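Local coordinates for putative metal binding protein (Coccidioides immitis, PDB 3CVG) that is of uncharacterised function but probably binds a metal ion or other small ligand, as a member of the periplasmic binding protein superfamily, at residues A[32-45]-A[257-271]. Residues are numbered along the deposited sequence; the frame is centred on the assembly and turned at random.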
ATOM      1  N   SER A  32       9.306  -3.046   0.917  1.00 38.17           N
ATOM      2  CA  SER A  32       9.316  -3.262   2.360  1.00 36.83           C
ATOM      3  C   SER A  32      10.165  -4.465   2.745  1.00 35.60           C
ATOM      4  O   SER A  32      10.470  -4.663   3.920  1.00 34.21           O
ATOM      5  CB  SER A  32       7.889  -3.482   2.860  1.00 36.13           C
ATOM      6  OG  SER A  32       7.352  -4.671   2.307  1.00 36.12           O
ATOM      7  N   GLY A  33      10.523  -5.274   1.749  1.00 35.27           N
ATOM      8  CA  GLY A  33      11.327  -6.457   1.997  1.00 34.79           C
ATOM      9  C   GLY A  33      10.537  -7.757   2.046  1.00 35.56           C
ATOM     10  O   GLY A  33      11.128  -8.842   2.070  1.00 36.31           O
ATOM     11  N   LEU A  34       9.208  -7.670   2.054  1.00 34.73           N
ATOM     12  CA  LEU A  34       8.386  -8.882   2.116  1.00 35.08           C
ATOM     13  C   LEU A  34       8.567  -9.807   0.915  1.00 34.64           C
ATOM     14  O   LEU A  34       8.629 -11.024   1.076  1.00 35.20           O
ATOM     15  CB  LEU A  34       6.898  -8.538   2.250  1.00 34.11           C
ATOM     16  CG  LEU A  34       5.980  -9.763   2.376  1.00 35.24           C
ATOM     17  CD1 LEU A  34       6.167 -10.383   3.748  1.00 36.19           C
ATOM     18  CD2 LEU A  34       4.524  -9.374   2.178  1.00 35.15           C
ATOM     19  N   VAL A  35       8.647  -9.240  -0.285  1.00 34.87           N
ATOM     20  CA  VAL A  35       8.808 -10.061  -1.483  1.00 37.06           C
ATOM     21  C   VAL A  35      10.069 -10.919  -1.402  1.00 37.96           C
ATOM     22  O   VAL A  35      10.116 -12.010  -1.969  1.00 38.03           O
ATOM     23  CB  VAL A  35       8.843  -9.194  -2.764  1.00 37.33           C
ATOM     24  CG1 VAL A  35       9.177 -10.058  -3.978  1.00 37.52           C
ATOM     25  CG2 VAL A  35       7.490  -8.528  -2.971  1.00 37.34           C
ATOM     26  N   LYS A  36      11.081 -10.432  -0.689  1.00 39.49           N
ATOM     27  CA  LYS A  36      12.323 -11.179  -0.522  1.00 40.50           C
ATOM     28  C   LYS A  36      12.061 -12.403   0.346  1.00 41.50           C
ATOM     29  O   LYS A  36      12.390 -13.530  -0.034  1.00 40.07           O
ATOM     30  CB  LYS A  36      13.393 -10.310   0.145  1.00 42.21           C
ATOM     31  CG  LYS A  36      14.727 -11.030   0.356  1.00 43.39           C
ATOM     32  CD  LYS A  36      15.839 -10.062   0.747  1.00 43.73           C
ATOM     33  CE  LYS A  36      17.184 -10.769   0.825  1.00 45.27           C
ATOM     34  NZ  LYS A  36      18.284  -9.827   1.183  1.00 45.91           N
ATOM     35  N   GLU A  37      11.475 -12.169   1.519  1.00 42.81           N
ATOM     36  CA  GLU A  37      11.152 -13.243   2.453  1.00 43.97           C
ATOM     37  C   GLU A  37      10.255 -14.280   1.784  1.00 44.63           C
ATOM     38  O   GLU A  37      10.496 -15.483   1.878  1.00 45.80           O
ATOM     39  CB  GLU A  37      10.435 -12.683   3.687  1.00 44.21           C
ATOM     40  CG  GLU A  37      11.338 -12.313   4.849  1.00 45.97           C
ATOM     41  CD  GLU A  37      12.138 -13.493   5.359  1.00 48.21           C
ATOM     42  OE1 GLU A  37      13.144 -13.858   4.709  1.00 49.58           O
ATOM     43  OE2 GLU A  37      11.756 -14.064   6.404  1.00 47.85           O
ATOM     44  N   LEU A  38       9.209 -13.803   1.118  1.00 44.53           N
ATOM     45  CA  LEU A  38       8.274 -14.681   0.422  1.00 43.71           C
ATOM     46  C   LEU A  38       8.986 -15.545  -0.616  1.00 43.00           C
ATOM     47  O   LEU A  38       8.881 -16.770  -0.590  1.00 43.76           O
ATOM     48  CB  LEU A  38       7.184 -13.849  -0.262  1.00 42.73           C
ATOM     49  CG  LEU A  38       5.838 -13.691   0.453  1.00 42.87           C
ATOM     50  CD1 LEU A  38       6.029 -13.519   1.948  1.00 42.93           C
ATOM     51  CD2 LEU A  38       5.103 -12.503  -0.148  1.00 41.18           C
ATOM     52  N   ALA A  39       9.709 -14.900  -1.526  1.00 42.26           N
ATOM     53  CA  ALA A  39      10.429 -15.606  -2.578  1.00 41.65           C
ATOM     54  C   ALA A  39      11.430 -16.624  -2.033  1.00 41.84           C
ATOM     55  O   ALA A  39      11.511 -17.750  -2.529  1.00 41.37           O
ATOM     56  CB  ALA A  39      11.136 -14.601  -3.481  1.00 40.67           C
ATOM     57  N   ASP A  40      12.193 -16.232  -1.019  1.00 42.21           N
ATOM     58  CA  ASP A  40      13.172 -17.137  -0.430  1.00 43.06           C
ATOM     59  C   ASP A  40      12.485 -18.314   0.249  1.00 43.80           C
ATOM     60  O   ASP A  40      13.043 -19.411   0.323  1.00 44.52           O
ATOM     61  CB  ASP A  40      14.056 -16.402   0.589  1.00 43.11           C
ATOM     62  CG  ASP A  40      15.066 -15.477  -0.068  1.00 42.74           C
ATOM     63  OD1 ASP A  40      15.320 -15.640  -1.282  1.00 44.11           O
ATOM     64  OD2 ASP A  40      15.614 -14.595   0.630  1.00 41.25           O
ATOM     65  N   ALA A  41      11.271 -18.085   0.741  1.00 43.87           N
ATOM     66  CA  ALA A  41      10.511 -19.133   1.415  1.00 44.49           C
ATOM     67  C   ALA A  41       9.861 -20.086   0.412  1.00 44.62           C
ATOM     68  O   ALA A  41       9.711 -21.279   0.686  1.00 45.09           O
ATOM     69  CB  ALA A  41       9.449 -18.513   2.311  1.00 44.67           C
ATOM     70  N   PHE A  42       9.469 -19.558  -0.744  1.00 44.69           N
ATOM     71  CA  PHE A  42       8.855 -20.382  -1.778  1.00 44.64           C
ATOM     72  C   PHE A  42       9.934 -21.238  -2.433  1.00 45.54           C
ATOM     73  O   PHE A  42       9.779 -22.452  -2.556  1.00 45.46           O
ATOM     74  CB  PHE A  42       8.179 -19.510  -2.839  1.00 43.73           C
ATOM     75  CG  PHE A  42       7.566 -20.294  -3.970  1.00 44.04           C
ATOM     76  CD1 PHE A  42       6.518 -21.181  -3.732  1.00 43.47           C
ATOM     77  CD2 PHE A  42       8.029 -20.140  -5.273  1.00 43.58           C
ATOM     78  CE1 PHE A  42       5.937 -21.901  -4.774  1.00 42.82           C
ATOM     79  CE2 PHE A  42       7.455 -20.856  -6.324  1.00 43.17           C
ATOM     80  CZ  PHE A  42       6.408 -21.737  -6.074  1.00 43.14           C
ATOM     81  N   ILE A  43      11.019 -20.597  -2.862  1.00 45.95           N
ATOM     82  CA  ILE A  43      12.125 -21.317  -3.480  1.00 47.09           C
ATOM     83  C   ILE A  43      12.543 -22.405  -2.502  1.00 47.92           C
ATOM     84  O   ILE A  43      12.858 -23.530  -2.891  1.00 48.88           O
ATOM     85  CB  ILE A  43      13.349 -20.407  -3.714  1.00 46.38           C
ATOM     86  CG1 ILE A  43      12.995 -19.266  -4.664  1.00 46.71           C
ATOM     87  CG2 ILE A  43      14.492 -21.228  -4.286  1.00 46.87           C
ATOM     88  CD1 ILE A  43      14.106 -18.242  -4.817  1.00 46.96           C
ATOM     89  N   LYS A  44      12.534 -22.049  -1.223  1.00 48.07           N
ATOM     90  CA  LYS A  44      12.914 -22.965  -0.162  1.00 48.48           C
ATOM     91  C   LYS A  44      12.066 -24.230  -0.188  1.00 48.44           C
ATOM     92  O   LYS A  44      12.599 -25.326  -0.307  1.00 48.18           O
ATOM     93  CB  LYS A  44      12.781 -22.262   1.193  1.00 49.34           C
ATOM     94  CG  LYS A  44      13.539 -22.915   2.337  1.00 50.45           C
ATOM     95  CD  LYS A  44      12.758 -24.040   2.994  1.00 50.57           C
ATOM     96  CE  LYS A  44      13.483 -24.532   4.242  1.00 51.34           C
ATOM     97  NZ  LYS A  44      12.658 -25.483   5.047  1.00 51.29           N
ATOM     98  N   SER A  45      10.746 -24.074  -0.100  1.00 48.05           N
ATOM     99  CA  SER A  45       9.835 -25.219  -0.091  1.00 47.75           C
ATOM    100  C   SER A  45       9.760 -26.054  -1.369  1.00 47.86           C
ATOM    101  O   SER A  45       9.388 -27.224  -1.315  1.00 47.49           O
ATOM    102  CB  SER A  45       8.424 -24.766   0.295  1.00 46.91           C
ATOM    103  OG  SER A  45       8.365 -24.427   1.669  1.00 47.31           O
ATOM    104  N   TRP A 257       0.685 -21.595  -2.698  1.00 35.32           N
ATOM    105  CA  TRP A 257       1.568 -21.535  -1.537  1.00 35.00           C
ATOM    106  C   TRP A 257       1.342 -20.260  -0.716  1.00 34.50           C
ATOM    107  O   TRP A 257       1.238 -20.299   0.514  1.00 31.90           O
ATOM    108  CB  TRP A 257       3.025 -21.586  -1.994  1.00 36.01           C
ATOM    109  CG  TRP A 257       3.997 -21.430  -0.876  1.00 36.84           C
ATOM    110  CD1 TRP A 257       4.463 -22.408  -0.050  1.00 36.56           C
ATOM    111  CD2 TRP A 257       4.588 -20.205  -0.427  1.00 38.54           C
ATOM    112  NE1 TRP A 257       5.311 -21.870   0.892  1.00 38.90           N
ATOM    113  CE2 TRP A 257       5.405 -20.518   0.683  1.00 37.78           C
ATOM    114  CE3 TRP A 257       4.505 -18.870  -0.853  1.00 37.25           C
ATOM    115  CZ2 TRP A 257       6.134 -19.546   1.377  1.00 38.26           C
ATOM    116  CZ3 TRP A 257       5.228 -17.903  -0.163  1.00 38.43           C
ATOM    117  CH2 TRP A 257       6.034 -18.249   0.942  1.00 38.17           C
ATOM    118  N   LEU A 258       1.264 -19.131  -1.410  1.00 33.68           N
ATOM    119  CA  LEU A 258       1.062 -17.836  -0.763  1.00 32.95           C
ATOM    120  C   LEU A 258      -0.115 -17.774   0.211  1.00 32.55           C
ATOM    121  O   LEU A 258       0.000 -17.183   1.281  1.00 32.91           O
ATOM    122  CB  LEU A 258       0.887 -16.756  -1.827  1.00 31.64           C
ATOM    123  CG  LEU A 258       0.640 -15.336  -1.312  1.00 33.47           C
ATOM    124  CD1 LEU A 258       1.868 -14.841  -0.548  1.00 33.10           C
ATOM    125  CD2 LEU A 258       0.345 -14.426  -2.484  1.00 32.48           C
ATOM    126  N   VAL A 259      -1.243 -18.378  -0.152  1.00 32.64           N
ATOM    127  CA  VAL A 259      -2.421 -18.326   0.713  1.00 32.47           C
ATOM    128  C   VAL A 259      -2.531 -19.440   1.747  1.00 33.38           C
ATOM    129  O   VAL A 259      -3.385 -19.384   2.632  1.00 32.69           O
ATOM    130  CB  VAL A 259      -3.725 -18.292  -0.117  1.00 33.62           C
ATOM    131  CG1 VAL A 259      -3.746 -17.039  -0.991  1.00 35.29           C
ATOM    132  CG2 VAL A 259      -3.841 -19.538  -0.974  1.00 33.78           C
ATOM    133  N   SER A 260      -1.674 -20.448   1.643  1.00 34.46           N
ATOM    134  CA  SER A 260      -1.708 -21.551   2.596  1.00 35.59           C
ATOM    135  C   SER A 260      -1.215 -21.064   3.954  1.00 37.85           C
ATOM    136  O   SER A 260      -0.277 -20.265   4.030  1.00 37.07           O
ATOM    137  CB  SER A 260      -0.834 -22.714   2.107  1.00 34.82           C
ATOM    138  OG  SER A 260       0.524 -22.330   1.959  1.00 35.94           O
ATOM    139  N   LYS A 261      -1.861 -21.527   5.022  1.00 38.90           N
ATOM    140  CA  LYS A 261      -1.470 -21.142   6.371  1.00 40.82           C
ATOM    141  C   LYS A 261      -0.027 -21.577   6.600  1.00 41.69           C
ATOM    142  O   LYS A 261       0.712 -20.956   7.365  1.00 41.59           O
ATOM    143  CB  LYS A 261      -2.376 -21.824   7.403  1.00 42.11           C
ATOM    144  CG  LYS A 261      -3.821 -21.333   7.433  1.00 43.94           C
ATOM    145  CD  LYS A 261      -3.943 -20.001   8.168  1.00 46.42           C
ATOM    146  CE  LYS A 261      -5.377 -19.494   8.165  1.00 47.53           C
ATOM    147  NZ  LYS A 261      -5.513 -18.190   8.873  1.00 47.84           N
ATOM    148  N   GLU A 262       0.357 -22.647   5.911  1.00 42.26           N
ATOM    149  CA  GLU A 262       1.689 -23.237   6.017  1.00 42.65           C
ATOM    150  C   GLU A 262       2.827 -22.442   5.392  1.00 40.54           C
ATOM    151  O   GLU A 262       3.911 -22.348   5.968  1.00 38.87           O
ATOM    152  CB  GLU A 262       1.681 -24.638   5.391  1.00 46.19           C
ATOM    153  CG  GLU A 262       0.906 -25.676   6.177  1.00 50.74           C
ATOM    154  CD  GLU A 262       1.618 -26.087   7.451  1.00 53.40           C
ATOM    155  OE1 GLU A 262       2.032 -27.266   7.551  1.00 55.06           O
ATOM    156  OE2 GLU A 262       1.768 -25.230   8.350  1.00 54.73           O
ATOM    157  N   GLY A 263       2.587 -21.890   4.208  1.00 38.71           N
ATOM    158  CA  GLY A 263       3.630 -21.146   3.527  1.00 37.53           C
ATOM    159  C   GLY A 263       3.543 -19.637   3.641  1.00 36.53           C
ATOM    160  O   GLY A 263       3.936 -19.056   4.649  1.00 34.99           O
ATOM    161  N   GLY A 264       3.017 -19.011   2.592  1.00 36.08           N
ATOM    162  CA  GLY A 264       2.894 -17.564   2.549  1.00 34.89           C
ATOM    163  C   GLY A 264       2.377 -16.875   3.797  1.00 34.33           C
ATOM    164  O   GLY A 264       2.996 -15.932   4.281  1.00 35.23           O
ATOM    165  N   GLN A 265       1.242 -17.333   4.316  1.00 33.65           N
ATOM    166  CA  GLN A 265       0.645 -16.722   5.500  1.00 33.31           C
ATOM    167  C   GLN A 265       1.524 -16.792   6.740  1.00 34.63           C
ATOM    168  O   GLN A 265       1.500 -15.887   7.574  1.00 34.52           O
ATOM    169  CB  GLN A 265      -0.717 -17.355   5.784  1.00 31.59           C
ATOM    170  CG  GLN A 265      -1.696 -17.161   4.637  1.00 30.03           C
ATOM    171  CD  GLN A 265      -1.893 -15.692   4.288  1.00 29.93           C
ATOM    172  OE1 GLN A 265      -2.559 -14.954   5.017  1.00 25.68           O
ATOM    173  NE2 GLN A 265      -1.301 -15.260   3.177  1.00 26.07           N
ATOM    174  N   LYS A 266       2.303 -17.862   6.867  1.00 35.56           N
ATOM    175  CA  LYS A 266       3.188 -18.002   8.017  1.00 35.23           C
ATOM    176  C   LYS A 266       4.327 -16.982   7.934  1.00 34.90           C
ATOM    177  O   LYS A 266       4.705 -16.388   8.942  1.00 34.61           O
ATOM    178  CB  LYS A 266       3.763 -19.418   8.079  1.00 36.86           C
ATOM    179  CG  LYS A 266       4.705 -19.654   9.251  1.00 37.90           C
ATOM    180  CD  LYS A 266       5.103 -21.123   9.366  1.00 40.02           C
ATOM    181  CE  LYS A 266       5.963 -21.354  10.602  1.00 40.80           C
ATOM    182  NZ  LYS A 266       6.172 -22.806  10.872  1.00 44.41           N
ATOM    183  N   VAL A 267       4.861 -16.786   6.728  1.00 34.56           N
ATOM    184  CA  VAL A 267       5.953 -15.840   6.504  1.00 34.18           C
ATOM    185  C   VAL A 267       5.493 -14.401   6.715  1.00 33.65           C
ATOM    186  O   VAL A 267       6.245 -13.569   7.219  1.00 33.85           O
ATOM    187  CB  VAL A 267       6.525 -15.965   5.075  1.00 34.02           C
ATOM    188  CG1 VAL A 267       7.606 -14.915   4.850  1.00 35.01           C
ATOM    189  CG2 VAL A 267       7.092 -17.362   4.866  1.00 34.98           C
ATOM    190  N   ILE A 268       4.256 -14.111   6.321  1.00 32.33           N
ATOM    191  CA  ILE A 268       3.698 -12.771   6.483  1.00 31.01           C
ATOM    192  C   ILE A 268       3.443 -12.485   7.957  1.00 32.37           C
ATOM    193  O   ILE A 268       3.786 -11.416   8.464  1.00 31.15           O
ATOM    194  CB  ILE A 268       2.363 -12.626   5.725  1.00 28.40           C
ATOM    195  CG1 ILE A 268       2.616 -12.679   4.222  1.00 25.29           C
ATOM    196  CG2 ILE A 268       1.674 -11.326   6.119  1.00 28.89           C
ATOM    197  CD1 ILE A 268       1.361 -12.795   3.396  1.00 25.41           C
ATOM    198  N   GLU A 269       2.840 -13.452   8.642  1.00 32.28           N
ATOM    199  CA  GLU A 269       2.531 -13.304  10.055  1.00 34.83           C
ATOM    200  C   GLU A 269       3.795 -13.034  10.878  1.00 33.42           C
ATOM    201  O   GLU A 269       3.731 -12.439  11.950  1.00 32.27           O
ATOM    202  CB  GLU A 269       1.821 -14.569  10.553  1.00 37.50           C
ATOM    203  CG  GLU A 269       1.131 -14.429  11.901  1.00 41.37           C
ATOM    204  CD  GLU A 269      -0.104 -15.307  11.999  1.00 46.27           C
ATOM    205  OE1 GLU A 269       0.022 -16.537  11.812  1.00 47.01           O
ATOM    206  OE2 GLU A 269      -1.205 -14.767  12.251  1.00 48.77           O
ATOM    207  N   GLY A 270       4.942 -13.460  10.362  1.00 34.76           N
ATOM    208  CA  GLY A 270       6.187 -13.259  11.081  1.00 35.38           C
ATOM    209  C   GLY A 270       7.109 -12.193  10.514  1.00 35.64           C
ATOM    210  O   GLY A 270       8.190 -11.968  11.055  1.00 35.51           O
ATOM    211  N   PHE A 271       6.698 -11.536   9.432  1.00 35.41           N
ATOM    212  CA  PHE A 271       7.529 -10.501   8.819  1.00 35.67           C
ATOM    213  C   PHE A 271       7.450  -9.222   9.635  1.00 36.72           C
ATOM    214  O   PHE A 271       6.384  -8.613   9.756  1.00 36.27           O
ATOM    215  CB  PHE A 271       7.083 -10.227   7.387  1.00 35.88           C
ATOM    216  CG  PHE A 271       7.984  -9.285   6.653  1.00 37.05           C
ATOM    217  CD1 PHE A 271       9.350  -9.539   6.567  1.00 37.01           C
ATOM    218  CD2 PHE A 271       7.472  -8.145   6.042  1.00 37.49           C
ATOM    219  CE1 PHE A 271      10.195  -8.669   5.882  1.00 37.41           C
ATOM    220  CE2 PHE A 271       8.309  -7.269   5.353  1.00 39.10           C
ATOM    221  CZ  PHE A 271       9.672  -7.531   5.275  1.00 37.57           C
TER
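Trp257 pushes its indole into a hole on helix 34-47 made by Leu38, Ala41, Phe42 and Ser45, and the tight packing gathers round it. The indole is packed on both faces: CB of Phe42 makes a CH-pi contact over one, 4.2 Å from the centroid of the six-membered ring of Trp257 and 10° off the ring normal, while Gly263 CA and Gly264 N press on the other. CG of Trp257 stands anti to the backbone N (chi1 176°), which carries the six-membered ring to the helix, CZ2 meeting Ala41 CB obliquely at 3.6 Å. Leu38 is the reciprocal knob, seated among Trp257, Leu258, Val267 and Ile268; its CD1 reaches Val267 CG1 at 3.6 Å. Here two helices near the chain's C-terminal end, 248-259 and 264-269, cover a helix of one lobe of a fold consistent with periplasmic binding proteins, and helices 34-45 and 264-269 run roughly antiparallel at 142°. The Phe271 ring rests on both the backbone and the side chain of Leu34: Leu34 CA sits over its face, 3.9 Å from the centroid, and Leu34 CD1 packs on Phe271 CD2 at 3.5 Å. Ser32 O lies in the plane of that ring, at its edge, 3.3 Å from Phe271 CZ. Glu37 marks the looser, solvent side: CB touches Val267 CG1, and CG crosses the Phe271 ring obliquely, 3.8 Å from its CD1. No hydrogen bond crosses between the segments; Ser32 OG bonds instead to Ala29 O and Tyr279 OH.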